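Local coordinates for protein Phthiocerol/phthiodiolone dimycocerosyl transferase (Mycobacterium tuberculosis, PDB 1Q9J) that probably transfers mycocerosic acids from mycocerosic acid synthase onto phthiocerol, phthiodiolone and phenolphthiocerol, the last step in making dimycocerosate esters, at residues G32-D37 and L107-R112; P212-W217 and A397-S402; L378-V383 and I389-G394. One frame throughout, in Å; residues are numbered along the deposited sequence.

Contact 1. Residues G32-D37 and L107-R112; sequences GVIDVD and LQLILR
Val-36 and Leu-109 face each other with their CA atoms 8.4 Å apart, and the CA atoms of Ile-34 and Leu-111 are 8.0 Å apart, so the two segments run in opposite directions, too far apart for backbone hydrogen bonding, and the contact is made by side chains. The strand-turn-helix connection from strand 23-31 to helix 36-49 packs on the end of strand 105-110, at the margin of an alpha/beta layer, and both strands belong to the same mixed sheet. The turn is sharp. Asp-35 is the centre of an inverse gamma turn, closed by Val-36 N to Ile-34 O at 2.7 Å, and it also N-caps the helix through OD2 to the backbone N of Ala-38. The Asp-35 CB is directed away from the strand, while Ile-34 and Val-36, before and after it, turn theirs toward it.

Leu-109 carries the contact with one methyl, CD2. Its CG is swung opposite the backbone N (chi1 176°), which extends the isobutyl group from the strand to the turn. Ile-34 slides past this chain in the reverse direction and brings CG2, its short branch, against Leu-109 CD2; the modelled 3.2 Å is shorter than methyls normally pack and is doubtful at this resolution. Val-36 comes in at a slant, and its CG2 lies 3.7 Å from Leu-109 CD2. Ile-77 and Val-79 also pack against Val-36, extending the apolar patch beyond the two segments. At the margin, Leu-111 bends its end back toward the turn, bringing its CD2 to 4.4 Å from Val-36 CG2.

Contact 2. Residues P212-W217 and A397-S402; sequences PVTRLW and AEPGKS
Thr-214 reaches from strand 213-216 to Pro-399 and Gly-400, where helix 399-412 begins; its CA is 6.0 Å from the CA of Gly-400. The strand is the outermost on its side of the six-stranded mixed sheet, and the helix packs on one face of that edge. Starting at the branch point, Thr-214 CB lies 4.2 Å from Pro-399 CB, and the two side chains cross at roughly a right angle. From there the threonine forks. OG1, beside its own backbone N (chi1 -62°), meets the proline ring at Pro-399 CB, 2.9 Å away as modelled, a spacing not to be leaned on at this resolution. Thr-214 CG2 takes the other direction and settles over the bare backbone of glycine, 3.8 Å from Gly-400 CA. Leu-403 also packs against Thr-214. Neighbouring Arg-215 instead forms salt bridges with Asp-363 and Glu-391. With a proline CH2 beside the hydroxyl and a glycine CH2 beside the methyl, the contact between these two segments is van der Waals packing without a hydrogen bond, consistent with a fit set by shape more than by polar pairing.

Contact 3. Residues L378-V383 and I389-G394; sequences LYSCAV and IIEHHG
Tyr-379 and His-392 form a face-to-face stack across an antiparallel, non-hydrogen-bonded pair. Their ring centroids are 4.0 Å apart and the planes tilt 27° from parallel, with the phenol slid so that CZ lies over the rim of the imidazole. In His-392, chi1 (-157°) sets CG opposite the backbone N, and the ring's rotation about CB-CG (chi2 -21°) brings His-392 ND1 to 3.3 Å from Leu-378 O. That hydrogen bond is bent, and its donor sits well above the carbonyl plane. The same Leu-378 O takes a much straighter bond from His-393 N at 2.8 Å, so two donors grip it. Beyond the stack, the tyrosine OH hydrogen-bonds to Glu-249 and Ser-402, which fixes the far end of the ring.

On the other face of the sheet, Leu-378 and His-393 lie alongside, pointing the same way, their CD2 atoms 4.0 Å apart. The His-393 imidazole turns an edge to Leu-378 O, and its NE2 makes a weak bond to Glu-391 OE2 at 2.8 Å. Glu-391 extends past Ser-380 and uses OE1 for a salt bridge with Arg-215. The Leu-378 side chain is about 9 Å from that of His-124, the probable proton acceptor. These pairs sit on the antiparallel beta hairpin of strands 378-384 and 387-393, inside the six-stranded mixed sheet, with its Leu-378 end near the probable active site.

Overall arrangement
From the N terminus, contact 1 comes first: it closes a loop of 69 residues and joins the start of helix 36-49 to strand 105-110. It is finished before the other two begin, and its nearest atoms stay about 15 Å or more from theirs. Contact 2 spans far more chain, bringing the start of helix 399-412 back to strand 213-216 after 179 residues. Contact 3, a hairpin closed over five residues, is nested inside that loop. Contacts 2 and 3 touch, their centres 9 Å apart, because strands 213-216 and 387-393 are sheet neighbours and helix 399-412 follows the latter. Contact 1 thus belongs to the five-stranded sheet, contacts 2 and 3 to the six-stranded one.

Contact 1. Residues G32-D37 and L107-R112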
loop_
_atom_site.group_PDB
_atom_site.type_symbol
_atom_site.label_atom_id
_atom_site.label_comp_id
_atom_site.label_asym_id
_atom_site.label_seq_id
_atom_site.Cartn_x
_atom_site.Cartn_y
_atom_site.Cartn_z
ATOM N N GLY A 32 13.752 19.767 -12.057
ATOM C CA GLY A 32 15.192 19.944 -12.081
ATOM C C GLY A 32 15.827 19.040 -13.119
ATOM O O GLY A 32 15.144 18.508 -13.998
ATOM N N VAL A 33 17.137 18.856 -13.011
ATOM C CA VAL A 33 17.873 18.026 -13.960
ATOM C C VAL A 33 18.102 16.582 -13.499
ATOM O O VAL A 33 18.815 16.328 -12.530
ATOM C CB VAL A 33 19.234 18.676 -14.295
ATOM C CG1 VAL A 33 19.986 17.839 -15.323
ATOM C CG2 VAL A 33 19.000 20.085 -14.819
ATOM N N ILE A 34 17.491 15.648 -14.220
ATOM C CA ILE A 34 17.601 14.225 -13.936
ATOM C C ILE A 34 18.804 13.637 -14.672
ATOM O O ILE A 34 18.755 13.444 -15.879
ATOM C CB ILE A 34 16.319 13.471 -14.387
ATOM C CG1 ILE A 34 15.184 13.742 -13.417
ATOM C CG2 ILE A 34 16.578 11.984 -14.483
ATOM C CD1 ILE A 34 14.689 15.147 -13.453
ATOM N N ASP A 35 19.884 13.370 -13.945
ATOM C CA ASP A 35 21.090 12.799 -14.546
ATOM C C ASP A 35 20.856 11.319 -14.846
ATOM O O ASP A 35 21.397 10.438 -14.178
ATOM C CB ASP A 35 22.277 12.984 -13.591
ATOM C CG ASP A 35 23.523 12.219 -14.024
ATOM O OD1 ASP A 35 24.604 12.456 -13.431
ATOM O OD2 ASP A 35 23.437 11.373 -14.942
ATOM N N VAL A 36 20.048 11.061 -15.869
ATOM C CA VAL A 36 19.697 9.702 -16.279
ATOM C C VAL A 36 20.795 8.635 -16.120
ATOM O O VAL A 36 20.519 7.544 -15.614
ATOM C CB VAL A 36 19.174 9.681 -17.752
ATOM C CG1 VAL A 36 18.784 8.258 -18.160
ATOM C CG2 VAL A 36 17.965 10.603 -17.889
ATOM N N ASP A 37 22.023 8.925 -16.551
ATOM C CA ASP A 37 23.107 7.944 -16.432
ATOM C C ASP A 37 23.292 7.467 -14.992
ATOM O O ASP A 37 23.430 6.264 -14.737
ATOM C CB ASP A 37 24.435 8.525 -16.947
ATOM C CG ASP A 37 24.544 8.505 -18.471
ATOM O OD1 ASP A 37 23.763 7.767 -19.119
ATOM O OD2 ASP A 37 25.424 9.217 -19.018
ATOM N N LEU A 107 11.193 0.577 -14.071
ATOM C CA LEU A 107 11.502 1.944 -13.652
ATOM C C LEU A 107 11.312 2.849 -14.864
ATOM O O LEU A 107 12.131 2.860 -15.777
ATOM C CB LEU A 107 12.941 2.065 -13.127
ATOM C CG LEU A 107 13.283 3.494 -12.672
ATOM C CD1 LEU A 107 12.200 4.001 -11.728
ATOM C CD2 LEU A 107 14.644 3.538 -11.994
ATOM N N GLN A 108 10.229 3.617 -14.864
ATOM C CA GLN A 108 9.920 4.497 -15.986
ATOM C C GLN A 108 10.145 5.989 -15.721
ATOM O O GLN A 108 9.440 6.595 -14.914
ATOM C CB GLN A 108 8.470 4.271 -16.407
ATOM C CG GLN A 108 8.053 5.050 -17.631
ATOM C CD GLN A 108 6.555 5.043 -17.809
ATOM O OE1 GLN A 108 5.819 5.511 -16.936
ATOM N NE2 GLN A 108 6.089 4.518 -18.943
ATOM N N LEU A 109 11.117 6.571 -16.417
ATOM C CA LEU A 109 11.423 7.989 -16.276
ATOM C C LEU A 109 10.957 8.790 -17.491
ATOM O O LEU A 109 11.417 8.555 -18.608
ATOM C CB LEU A 109 12.922 8.196 -16.106
ATOM C CG LEU A 109 13.339 9.670 -16.057
ATOM C CD1 LEU A 109 12.733 10.323 -14.827
ATOM C CD2 LEU A 109 14.855 9.777 -16.044
ATOM N N ILE A 110 10.058 9.745 -17.270
ATOM C CA ILE A 110 9.541 10.571 -18.359
ATOM C C ILE A 110 10.002 12.028 -18.226
ATOM O O ILE A 110 9.506 12.769 -17.378
ATOM C CB ILE A 110 7.997 10.543 -18.397
ATOM C CG1 ILE A 110 7.497 9.109 -18.298
ATOM C CG2 ILE A 110 7.498 11.133 -19.705
ATOM C CD1 ILE A 110 5.993 8.998 -18.304
ATOM N N LEU A 111 10.942 12.427 -19.079
ATOM C CA LEU A 111 11.478 13.780 -19.074
ATOM C C LEU A 111 10.415 14.815 -19.429
ATOM O O LEU A 111 9.585 14.592 -20.314
ATOM C CB LEU A 111 12.646 13.877 -20.055
ATOM C CG LEU A 111 13.806 12.910 -19.831
ATOM C CD1 LEU A 111 14.688 12.916 -21.066
ATOM C CD2 LEU A 111 14.606 13.298 -18.598
ATOM N N ARG A 112 10.447 15.943 -18.721
ATOM C CA ARG A 112 9.498 17.033 -18.936
ATOM C C ARG A 112 10.193 18.386 -18.877
ATOM O O ARG A 112 11.410 18.483 -19.046
ATOM C CB ARG A 112 8.379 16.999 -17.889
ATOM C CG ARG A 112 7.398 15.839 -18.016
ATOM C CD ARG A 112 6.738 15.809 -19.387
ATOM N NE ARG A 112 5.334 15.398 -19.327
ATOM C CZ ARG A 112 4.907 14.200 -18.935
ATOM N NH1 ARG A 112 5.772 13.270 -18.562
ATOM N NH2 ARG A 112 3.606 13.933 -18.914
#

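Contact 2. Residues P212-W217 and A397-S402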
loop_
_atom_site.group_PDB
_atom_site.type_symbol
_atom_site.label_atom_id
_atom_site.label_comp_id
_atom_site.label_asym_id
_atom_site.label_seq_id
_atom_site.Cartn_x
_atom_site.Cartn_y
_atom_site.Cartn_z
ATOM N N PRO A 212 -8.794 3.190 -11.298
ATOM C CA PRO A 212 -9.147 4.599 -11.104
ATOM C C PRO A 212 -8.825 5.029 -9.674
ATOM O O PRO A 212 -9.087 4.287 -8.723
ATOM C CB PRO A 212 -10.643 4.631 -11.429
ATOM C CG PRO A 212 -11.101 3.213 -11.192
ATOM C CD PRO A 212 -9.960 2.404 -11.735
ATOM N N VAL A 213 -8.227 6.212 -9.543
ATOM C CA VAL A 213 -7.857 6.770 -8.241
ATOM C C VAL A 213 -8.244 8.231 -8.097
ATOM O O VAL A 213 -7.699 9.094 -8.794
ATOM C CB VAL A 213 -6.332 6.730 -7.977
ATOM C CG1 VAL A 213 -6.037 7.320 -6.593
ATOM C CG2 VAL A 213 -5.805 5.309 -8.084
ATOM N N THR A 214 -9.166 8.508 -7.176
ATOM C CA THR A 214 -9.599 9.877 -6.905
ATOM C C THR A 214 -8.766 10.396 -5.745
ATOM O O THR A 214 -8.420 9.644 -4.841
ATOM C CB THR A 214 -11.055 9.945 -6.482
ATOM O OG1 THR A 214 -11.885 9.449 -7.536
ATOM C CG2 THR A 214 -11.431 11.381 -6.175
ATOM N N ARG A 215 -8.472 11.684 -5.747
ATOM C CA ARG A 215 -7.660 12.216 -4.682
ATOM C C ARG A 215 -8.022 13.655 -4.300
ATOM O O ARG A 215 -8.130 14.534 -5.165
ATOM C CB ARG A 215 -6.201 12.077 -5.114
ATOM C CG ARG A 215 -5.164 12.707 -4.228
ATOM C CD ARG A 215 -3.871 11.949 -4.411
ATOM N NE ARG A 215 -2.704 12.810 -4.520
ATOM C CZ ARG A 215 -1.451 12.367 -4.498
ATOM N NH1 ARG A 215 -1.198 11.068 -4.366
ATOM N NH2 ARG A 215 -0.445 13.220 -4.621
ATOM N N LEU A 216 -8.233 13.880 -3.000
ATOM C CA LEU A 216 -8.583 15.203 -2.466
ATOM C C LEU A 216 -7.559 15.622 -1.432
ATOM O O LEU A 216 -7.140 14.806 -0.623
ATOM C CB LEU A 216 -9.949 15.169 -1.791
ATOM C CG LEU A 216 -11.109 14.876 -2.728
ATOM C CD1 LEU A 216 -12.418 14.829 -1.945
ATOM C CD2 LEU A 216 -11.151 15.957 -3.795
ATOM N N TRP A 217 -7.170 16.892 -1.453
ATOM C CA TRP A 217 -6.193 17.395 -0.497
ATOM C C TRP A 217 -6.808 18.217 0.639
ATOM O O TRP A 217 -8.031 18.314 0.789
ATOM C CB TRP A 217 -5.142 18.256 -1.199
ATOM C CG TRP A 217 -4.169 17.504 -2.026
ATOM C CD1 TRP A 217 -4.445 16.731 -3.107
ATOM C CD2 TRP A 217 -2.747 17.474 -1.855
ATOM N NE1 TRP A 217 -3.284 16.216 -3.625
ATOM C CE2 TRP A 217 -2.222 16.655 -2.873
ATOM C CE3 TRP A 217 -1.862 18.057 -0.935
ATOM C CZ2 TRP A 217 -0.838 16.403 -3.007
ATOM C CZ3 TRP A 217 -0.484 17.807 -1.067
ATOM C CH2 TRP A 217 0.008 16.986 -2.094
ATOM N N ALA A 397 -18.687 4.096 -9.042
ATOM C CA ALA A 397 -19.480 5.214 -9.545
ATOM C C ALA A 397 -19.416 6.367 -8.556
ATOM O O ALA A 397 -19.497 6.155 -7.347
ATOM C CB ALA A 397 -20.918 4.782 -9.749
ATOM N N GLU A 398 -19.269 7.583 -9.074
ATOM C CA GLU A 398 -19.179 8.778 -8.235
ATOM C C GLU A 398 -17.975 8.645 -7.291
ATOM O O GLU A 398 -18.113 8.758 -6.071
ATOM C CB GLU A 398 -20.464 8.949 -7.408
ATOM C CG GLU A 398 -21.773 8.980 -8.210
ATOM C CD GLU A 398 -21.881 10.184 -9.139
ATOM O OE1 GLU A 398 -21.760 11.336 -8.659
ATOM O OE2 GLU A 398 -22.104 9.974 -10.352
ATOM N N PRO A 399 -16.775 8.405 -7.851
ATOM C CA PRO A 399 -15.536 8.247 -7.078
ATOM C C PRO A 399 -15.275 9.331 -6.033
ATOM O O PRO A 399 -14.939 9.030 -4.885
ATOM C CB PRO A 399 -14.462 8.216 -8.162
ATOM C CG PRO A 399 -15.171 7.568 -9.308
ATOM C CD PRO A 399 -16.497 8.293 -9.295
ATOM N N GLY A 400 -15.425 10.586 -6.441
ATOM C CA GLY A 400 -15.197 11.698 -5.536
ATOM C C GLY A 400 -16.406 12.054 -4.693
ATOM O O GLY A 400 -16.423 13.094 -4.028
ATOM N N LYS A 401 -17.420 11.192 -4.717
ATOM C CA LYS A 401 -18.640 11.420 -3.945
ATOM C C LYS A 401 -18.345 11.332 -2.451
ATOM O O LYS A 401 -18.375 12.334 -1.736
ATOM C CB LYS A 401 -19.710 10.389 -4.323
ATOM C CG LYS A 401 -21.064 10.630 -3.673
ATOM C CD LYS A 401 -22.103 9.667 -4.215
ATOM C CE LYS A 401 -23.466 9.885 -3.579
ATOM N NZ LYS A 401 -24.464 8.913 -4.116
ATOM N N SER A 402 -18.060 10.119 -1.996
ATOM C CA SER A 402 -17.742 9.860 -0.601
ATOM C C SER A 402 -16.509 10.634 -0.142
ATOM O O SER A 402 -16.463 11.129 0.980
ATOM C CB SER A 402 -17.497 8.369 -0.420
ATOM O OG SER A 402 -16.614 7.910 -1.434
#

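Contact 3. Residues L378-V383 and I389-G394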
loop_
_atom_site.group_PDB
_atom_site.type_symbol
_atom_site.label_atom_id
_atom_site.label_comp_id
_atom_site.label_asym_id
_atom_site.label_seq_id
_atom_site.Cartn_x
_atom_site.Cartn_y
_atom_site.Cartn_z
ATOM N N LEU A 378 -11.149 0.644 -2.145
ATOM C CA LEU A 378 -10.261 0.989 -1.048
ATOM C C LEU A 378 -10.021 2.477 -0.792
ATOM O O LEU A 378 -9.916 3.263 -1.728
ATOM C CB LEU A 378 -8.914 0.286 -1.261
ATOM C CG LEU A 378 -7.757 0.643 -0.313
ATOM C CD1 LEU A 378 -7.542 -0.451 0.717
ATOM C CD2 LEU A 378 -6.512 0.848 -1.128
ATOM N N TYR A 379 -9.937 2.856 0.487
ATOM C CA TYR A 379 -9.674 4.244 0.882
ATOM C C TYR A 379 -8.211 4.307 1.347
ATOM O O TYR A 379 -7.609 3.283 1.664
ATOM C CB TYR A 379 -10.588 4.683 2.037
ATOM C CG TYR A 379 -12.026 4.979 1.657
ATOM C CD1 TYR A 379 -13.011 3.996 1.753
ATOM C CD2 TYR A 379 -12.401 6.248 1.204
ATOM C CE1 TYR A 379 -14.329 4.267 1.410
ATOM C CE2 TYR A 379 -13.717 6.531 0.855
ATOM C CZ TYR A 379 -14.679 5.535 0.964
ATOM O OH TYR A 379 -15.993 5.805 0.636
ATOM N N SER A 380 -7.644 5.502 1.402
ATOM C CA SER A 380 -6.261 5.640 1.812
ATOM C C SER A 380 -5.950 7.086 2.171
ATOM O O SER A 380 -6.600 7.994 1.675
ATOM C CB SER A 380 -5.360 5.164 0.674
ATOM O OG SER A 380 -4.242 6.037 0.483
ATOM N N CYS A 381 -4.965 7.312 3.030
ATOM C CA CYS A 381 -4.643 8.684 3.394
ATOM C C CYS A 381 -3.160 8.837 3.657
ATOM O O CYS A 381 -2.462 7.848 3.830
ATOM C CB CYS A 381 -5.445 9.112 4.631
ATOM S SG CYS A 381 -5.151 8.112 6.102
ATOM N N ALA A 382 -2.685 10.078 3.672
ATOM C CA ALA A 382 -1.284 10.375 3.932
ATOM C C ALA A 382 -1.100 11.884 4.063
ATOM O O ALA A 382 -1.842 12.675 3.471
ATOM C CB ALA A 382 -0.403 9.827 2.819
ATOM N N VAL A 383 -0.111 12.283 4.850
ATOM C CA VAL A 383 0.150 13.695 5.038
ATOM C C VAL A 383 1.393 14.088 4.267
ATOM O O VAL A 383 2.524 13.795 4.667
ATOM C CB VAL A 383 0.313 14.012 6.517
ATOM C CG1 VAL A 383 0.525 15.506 6.716
ATOM C CG2 VAL A 383 -0.923 13.543 7.259
ATOM N N ILE A 389 -4.029 13.935 2.715
ATOM C CA ILE A 389 -4.512 13.564 1.401
ATOM C C ILE A 389 -5.404 12.332 1.482
ATOM O O ILE A 389 -4.966 11.258 1.897
ATOM C CB ILE A 389 -3.350 13.246 0.460
ATOM C CG1 ILE A 389 -2.409 14.431 0.367
ATOM C CG2 ILE A 389 -3.879 12.898 -0.915
ATOM C CD1 ILE A 389 -1.153 14.112 -0.411
ATOM N N ILE A 390 -6.659 12.500 1.082
ATOM C CA ILE A 390 -7.619 11.408 1.079
ATOM C C ILE A 390 -7.621 10.811 -0.326
ATOM O O ILE A 390 -7.407 11.526 -1.307
ATOM C CB ILE A 390 -9.037 11.910 1.380
ATOM C CG1 ILE A 390 -9.097 12.529 2.769
ATOM C CG2 ILE A 390 -10.019 10.768 1.299
ATOM C CD1 ILE A 390 -10.450 13.158 3.063
ATOM N N GLU A 391 -7.874 9.507 -0.408
ATOM C CA GLU A 391 -7.918 8.806 -1.683
ATOM C C GLU A 391 -8.913 7.659 -1.700
ATOM O O GLU A 391 -9.169 7.013 -0.685
ATOM C CB GLU A 391 -6.542 8.256 -2.047
ATOM C CG GLU A 391 -5.531 9.306 -2.415
ATOM C CD GLU A 391 -4.303 8.703 -3.062
ATOM O OE1 GLU A 391 -3.346 9.448 -3.356
ATOM O OE2 GLU A 391 -4.295 7.474 -3.270
ATOM N N HIS A 392 -9.471 7.412 -2.874
ATOM C CA HIS A 392 -10.417 6.333 -3.056
ATOM C C HIS A 392 -9.927 5.670 -4.350
ATOM O O HIS A 392 -9.762 6.329 -5.385
ATOM C CB HIS A 392 -11.824 6.898 -3.207
ATOM C CG HIS A 392 -12.911 5.926 -2.858
ATOM N ND1 HIS A 392 -12.718 4.560 -2.842
ATOM C CD2 HIS A 392 -14.222 6.124 -2.588
ATOM C CE1 HIS A 392 -13.868 3.958 -2.585
ATOM N NE2 HIS A 392 -14.795 4.882 -2.428
ATOM N N HIS A 393 -9.658 4.372 -4.243
ATOM C CA HIS A 393 -9.146 3.552 -5.322
ATOM C C HIS A 393 -10.199 2.578 -5.763
ATOM O O HIS A 393 -11.031 2.171 -4.958
ATOM C CB HIS A 393 -7.946 2.743 -4.849
ATOM C CG HIS A 393 -6.775 3.576 -4.449
ATOM N ND1 HIS A 393 -5.696 3.786 -5.279
ATOM C CD2 HIS A 393 -6.510 4.249 -3.306
ATOM C CE1 HIS A 393 -4.813 4.550 -4.662
ATOM N NE2 HIS A 393 -5.284 4.845 -3.462
ATOM N N GLY A 394 -10.162 2.189 -7.035
ATOM C CA GLY A 394 -11.129 1.224 -7.523
ATOM C C GLY A 394 -12.183 1.734 -8.474
ATOM O O GLY A 394 -12.517 2.919 -8.491
#